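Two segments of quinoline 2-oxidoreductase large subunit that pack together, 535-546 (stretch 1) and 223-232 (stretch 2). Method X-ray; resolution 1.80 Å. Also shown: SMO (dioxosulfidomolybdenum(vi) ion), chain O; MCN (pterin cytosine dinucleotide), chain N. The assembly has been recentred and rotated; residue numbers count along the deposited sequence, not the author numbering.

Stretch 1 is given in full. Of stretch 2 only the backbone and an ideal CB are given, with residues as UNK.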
# COMPACT_ATOMS: atom_id res chain seq x y z
N SER B 535 3.46 7.75 8.41
CA SER B 535 3.73 8.24 7.06
C SER B 535 4.26 9.66 7.12
O SER B 535 3.71 10.50 7.85
CB SER B 535 2.48 8.23 6.19
OG SER B 535 2.77 8.81 4.93
N THR B 536 5.32 9.93 6.37
CA THR B 536 5.92 11.26 6.33
C THR B 536 5.33 12.13 5.21
O THR B 536 5.84 13.21 4.92
CB THR B 536 7.44 11.18 6.15
OG1 THR B 536 7.74 10.45 4.95
CG2 THR B 536 8.09 10.49 7.34
N LYS B 537 4.26 11.66 4.58
CA LYS B 537 3.62 12.42 3.51
C LYS B 537 3.10 13.76 4.02
O LYS B 537 2.98 14.72 3.26
CB LYS B 537 2.45 11.64 2.91
CG LYS B 537 2.84 10.64 1.84
CD LYS B 537 1.57 10.04 1.25
CE LYS B 537 1.77 9.56 -0.16
NZ LYS B 537 0.46 9.12 -0.73
N ASN B 538 2.77 13.82 5.31
CA ASN B 538 2.27 15.04 5.93
C ASN B 538 2.71 15.12 7.38
O ASN B 538 2.82 14.10 8.07
CB ASN B 538 0.74 15.11 5.83
CG ASN B 538 0.25 15.19 4.39
OD1 ASN B 538 0.09 14.17 3.71
ND2 ASN B 538 0.04 16.41 3.90
N THR B 539 2.95 16.35 7.83
CA THR B 539 3.44 16.71 9.16
C THR B 539 4.92 16.36 9.24
O THR B 539 5.45 15.68 8.36
CB THR B 539 2.69 16.00 10.35
OG1 THR B 539 3.08 14.63 10.45
CG2 THR B 539 1.18 16.10 10.16
N TYR B 540 5.59 16.84 10.28
CA TYR B 540 7.01 16.59 10.47
C TYR B 540 7.33 16.67 11.94
O TYR B 540 6.96 17.65 12.61
CB TYR B 540 7.84 17.62 9.70
CG TYR B 540 9.32 17.32 9.67
CD1 TYR B 540 10.12 17.58 10.78
CD2 TYR B 540 9.90 16.73 8.55
CE1 TYR B 540 11.48 17.26 10.77
CE2 TYR B 540 11.26 16.40 8.54
CZ TYR B 540 12.04 16.67 9.65
OH TYR B 540 13.37 16.32 9.64
N GLY B 541 8.01 15.66 12.47
CA GLY B 541 8.34 15.68 13.88
C GLY B 541 9.48 14.78 14.28
O GLY B 541 9.87 13.89 13.52
N PHE B 542 10.02 15.00 15.47
CA PHE B 542 11.13 14.20 15.96
C PHE B 542 10.74 12.80 16.42
O PHE B 542 11.60 11.96 16.67
CB PHE B 542 11.84 14.96 17.09
CG PHE B 542 12.83 16.00 16.60
CD1 PHE B 542 12.48 16.89 15.58
CD2 PHE B 542 14.10 16.08 17.16
CE1 PHE B 542 13.40 17.84 15.12
CE2 PHE B 542 15.03 17.03 16.70
CZ PHE B 542 14.67 17.91 15.68
N GLY B 543 9.43 12.55 16.54
CA GLY B 543 8.99 11.23 16.96
C GLY B 543 8.78 11.04 18.45
O GLY B 543 8.77 12.01 19.22
N ALA B 544 8.60 9.79 18.86
CA ALA B 544 8.39 9.46 20.26
C ALA B 544 9.68 8.99 20.93
O ALA B 544 10.29 8.00 20.53
CB ALA B 544 7.32 8.38 20.38
N TYR B 545 10.08 9.72 21.96
CA TYR B 545 11.28 9.42 22.73
C TYR B 545 11.31 10.40 23.89
O TYR B 545 10.53 11.35 23.91
CB TYR B 545 12.54 9.58 21.85
CG TYR B 545 12.79 10.99 21.37
CD1 TYR B 545 13.36 11.95 22.21
CD2 TYR B 545 12.43 11.38 20.08
CE1 TYR B 545 13.57 13.26 21.78
CE2 TYR B 545 12.63 12.69 19.64
CZ TYR B 545 13.20 13.62 20.50
OH TYR B 545 13.39 14.92 20.08
N ALA B 546 12.17 10.16 24.87
CA ALA B 546 12.29 11.03 26.03
C ALA B 546 10.96 11.41 26.69
O ALA B 546 10.78 12.55 27.12
CB ALA B 546 13.04 12.30 25.63
N UNK B 223 10.57 2.20 13.16
CA UNK B 223 11.26 3.29 13.84
C UNK B 223 10.34 4.13 14.71
O UNK B 223 9.12 4.16 14.52
CB UNK B 223 11.95 4.19 12.81
N UNK B 224 10.94 4.81 15.68
CA UNK B 224 10.21 5.69 16.58
C UNK B 224 10.35 7.13 16.08
O UNK B 224 9.72 8.05 16.61
CB UNK B 224 10.72 5.55 18.02
N UNK B 225 11.17 7.32 15.05
CA UNK B 225 11.42 8.67 14.50
C UNK B 225 11.40 8.72 12.96
O UNK B 225 12.43 8.96 12.33
CB UNK B 225 12.77 9.18 15.00
N UNK B 226 10.23 8.52 12.35
CA UNK B 226 10.13 8.53 10.88
C UNK B 226 10.61 9.78 10.12
O UNK B 226 11.30 9.65 9.10
CB UNK B 226 8.66 8.30 10.51
N UNK B 227 10.27 10.97 10.60
CA UNK B 227 10.70 12.20 9.93
C UNK B 227 12.22 12.32 9.95
O UNK B 227 12.83 12.78 8.99
CB UNK B 227 10.07 13.42 10.59
N UNK B 228 12.81 11.90 11.07
CA UNK B 228 14.26 11.92 11.26
C UNK B 228 14.93 10.99 10.25
O UNK B 228 15.91 11.36 9.60
CB UNK B 228 14.63 11.51 12.69
N UNK B 229 14.41 9.78 10.12
CA UNK B 229 14.98 8.81 9.19
C UNK B 229 14.92 9.33 7.76
O UNK B 229 15.90 9.23 7.01
CB UNK B 229 14.25 7.47 9.30
N UNK B 230 13.77 9.88 7.37
CA UNK B 230 13.61 10.41 6.02
C UNK B 230 14.67 11.47 5.71
O UNK B 230 15.32 11.41 4.67
CB UNK B 230 12.21 11.00 5.85
N UNK B 231 14.83 12.43 6.61
CA UNK B 231 15.81 13.49 6.41
C UNK B 231 17.25 12.96 6.37
O UNK B 231 18.05 13.43 5.56
CB UNK B 231 15.67 14.53 7.52
N UNK B 232 17.57 11.99 7.23
CA UNK B 232 18.92 11.45 7.25
C UNK B 232 19.23 10.60 6.02
O UNK B 232 20.37 10.59 5.55
CB UNK B 232 19.13 10.62 8.52
S SMO O . 14.96 5.65 25.37
MO SMO O . 13.03 6.42 24.88
OM2 SMO O . 13.89 7.87 25.29
OM1 SMO O . 13.01 6.21 23.20
N1 MCN N . 0.23 8.87 28.88
C2 MCN N . -1.05 9.28 29.37
N3 MCN N . -1.00 10.43 30.15
C4 MCN N . 0.14 11.15 30.49
C5 MCN N . 1.43 10.67 29.98
C6 MCN N . 1.47 9.55 29.18
O2 MCN N . -2.05 8.65 29.11
N4 MCN N . 0.07 12.23 31.24
C1' MCN N . 0.21 7.60 27.96
C2D MCN N . 0.24 8.00 26.41
O2' MCN N . -0.54 7.03 25.63
C3' MCN N . 1.72 8.03 26.09
C4D MCN N . 2.31 6.89 26.90
O4D MCN N . 1.39 6.75 28.09
O3' MCN N . 1.92 7.82 24.65
C5' MCN N . 3.82 7.02 27.24
O5' MCN N . 3.97 8.30 27.80
PA MCN N . 4.97 9.41 27.28
O1A MCN N . 4.12 10.48 26.68
O2A MCN N . 5.87 9.69 28.47
O3A MCN N . 6.06 8.88 26.19
PB MCN N . 5.90 8.52 24.64
O1B MCN N . 6.79 9.46 23.89
O2B MCN N . 4.46 8.46 24.23
O3B MCN N . 6.47 7.02 24.55
C10 MCN N . 7.85 6.77 24.47
C9' MCN N . 8.24 6.26 25.82
C8' MCN N . 9.74 5.91 25.69
S8' MCN N . 10.81 7.30 25.33
C7' MCN N . 10.29 4.71 25.84
S7' MCN N . 12.03 4.33 25.66
C6' MCN N . 9.33 3.50 26.12
C7 MCN N . 8.08 3.97 26.81
O9' MCN N . 7.45 5.00 26.07
N5' MCN N . 9.20 2.77 24.80
C4A MCN N . 8.04 1.90 24.88
N8' MCN N . 7.10 2.83 26.93
C4B MCN N . 7.06 1.86 25.89
N1' MCN N . 5.94 0.99 25.94
C2' MCN N . 5.85 0.13 24.90
N2' MCN N . 4.81 -0.73 24.90
N3' MCN N . 6.75 0.11 23.85
C4' MCN N . 7.90 0.97 23.72
O4' MCN N . 8.64 0.90 22.77

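Position 223 lies beyond the reach of stretch 1, which has no atom within 5.5 Å of its ideal CB. The contact leaves the choice open. It is Thr223, whose OG1 accepts a hydrogen bond from the backbone N of 225 at 3.0 Å.

At 224 the CA-to-CB bond points sideways, and the ideal CB is 3.5 Å from Ala544 O. The backbone O of 224 accepts a hydrogen bond from Ala544 N at 3.1 Å. Ala544 O is an acceptor, and the molybdenum oxo OM1 lies farther along. A long side chain ending in a donor would suit; Gln, Lys or Arg could be considered. The residue is Gln224. Its NE2 donates to Ala544 O at 3.0 Å and to SMO OM1 at 3.2 Å.

Position 225 is the N-cap, with phi/psi of -136/69. Its CB points sideways, 3.4 Å from Phe542 O, and the Tyr545 ring lies beyond. A flexible apolar chain such as Met or Leu would fit. Met225 is found here. Its CE is 4.0 Å from Tyr545 CE2, an apolar contact, while SD sits obliquely 5.1 Å from the ring centroid. Its CG lies 3.2 Å from Phe542 O, which finds no polar partner.

Position 226 opens the helix at phi -56, a value proline allows. The ideal CB is 3.9 Å from Thr536 CG2, so Pro, Ala or another small apolar residue would suit. It is Pro226, with CB 4.0 Å from Thr536 CG2.

At 227 the CB points toward stretch 1, crowded by Gly541 O at 3.0 Å and Tyr540 CE2 at 3.8 Å. Gly541 N offers a donor. A small side chain would suit, such as Ala or Ser; Ser can also accept from Gly541 N. Ser227 OG accepts from Gly541 N at 3.1 Å. Its CB lies over the Tyr540 ring face, 3.7 Å from the centroid, in a CH-pi contact. Water 1 links Ser227 OG (2.6 Å) to Thr539 O (2.7 Å).

Position 228 points sideways, and many residues would do. Phe228 leads its ring away.

Position 229 has nothing of stretch 1 near its CB. It is Val229.

Position 230 points toward Thr536, its ideal CB 4.4 Å from CG2. A long chain could run past Thr536 toward Tyr540. Arg230 does: CD is 3.4 Å from Thr536 OG1, and NH2 lies at the Tyr540 ring edge.

Position 231 faces Tyr540 OH, 3.6 Å from its ideal CB. Ser or Thr would suit. Thr231 OG1 accepts from Tyr540 OH at 2.6 Å.

Position 232, Met232, is out of reach.

Stretch 2 223-232: TQMPSFVRTM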
# COMPACT_ATOMS: atom_id res chain seq x y z
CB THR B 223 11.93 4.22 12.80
OG1 THR B 223 12.62 5.27 13.48
CG2 THR B 223 10.87 4.85 11.88
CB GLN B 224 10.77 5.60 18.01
CG GLN B 224 10.92 4.19 18.54
CD GLN B 224 11.53 4.13 19.92
OE1 GLN B 224 12.22 3.17 20.26
NE2 GLN B 224 11.26 5.15 20.74
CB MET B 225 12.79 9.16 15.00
CG MET B 225 12.97 9.10 16.53
SD MET B 225 14.68 9.42 17.08
CE MET B 225 14.83 11.19 16.71
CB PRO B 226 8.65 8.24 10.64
CG PRO B 226 7.99 8.81 11.84
CD PRO B 226 8.89 8.39 12.96
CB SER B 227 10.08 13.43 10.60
OG SER B 227 8.67 13.44 10.48
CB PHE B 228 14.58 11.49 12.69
CG PHE B 228 16.00 11.09 12.92
CD1 PHE B 228 17.02 12.04 12.96
CD2 PHE B 228 16.34 9.75 13.11
CE1 PHE B 228 18.34 11.67 13.21
CE2 PHE B 228 17.66 9.37 13.35
CZ PHE B 228 18.66 10.33 13.40
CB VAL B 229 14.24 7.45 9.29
CG1 VAL B 229 14.75 6.49 8.22
CG2 VAL B 229 14.46 6.85 10.67
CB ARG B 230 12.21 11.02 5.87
CG ARG B 230 11.98 11.76 4.54
CD ARG B 230 10.56 12.27 4.46
NE ARG B 230 10.29 13.07 3.26
CZ ARG B 230 10.07 14.38 3.27
NH1 ARG B 230 9.81 15.02 2.14
NH2 ARG B 230 10.11 15.06 4.41
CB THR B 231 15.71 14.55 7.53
OG1 THR B 231 14.36 15.03 7.62
CG2 THR B 231 16.63 15.73 7.23
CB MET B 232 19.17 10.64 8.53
CG MET B 232 19.08 11.47 9.82
SD MET B 232 20.07 12.99 9.78
CE MET B 232 18.83 14.14 9.41
O HOH W 1 7.27 13.66 8.33
O HOH W 2 8.85 11.45 13.32
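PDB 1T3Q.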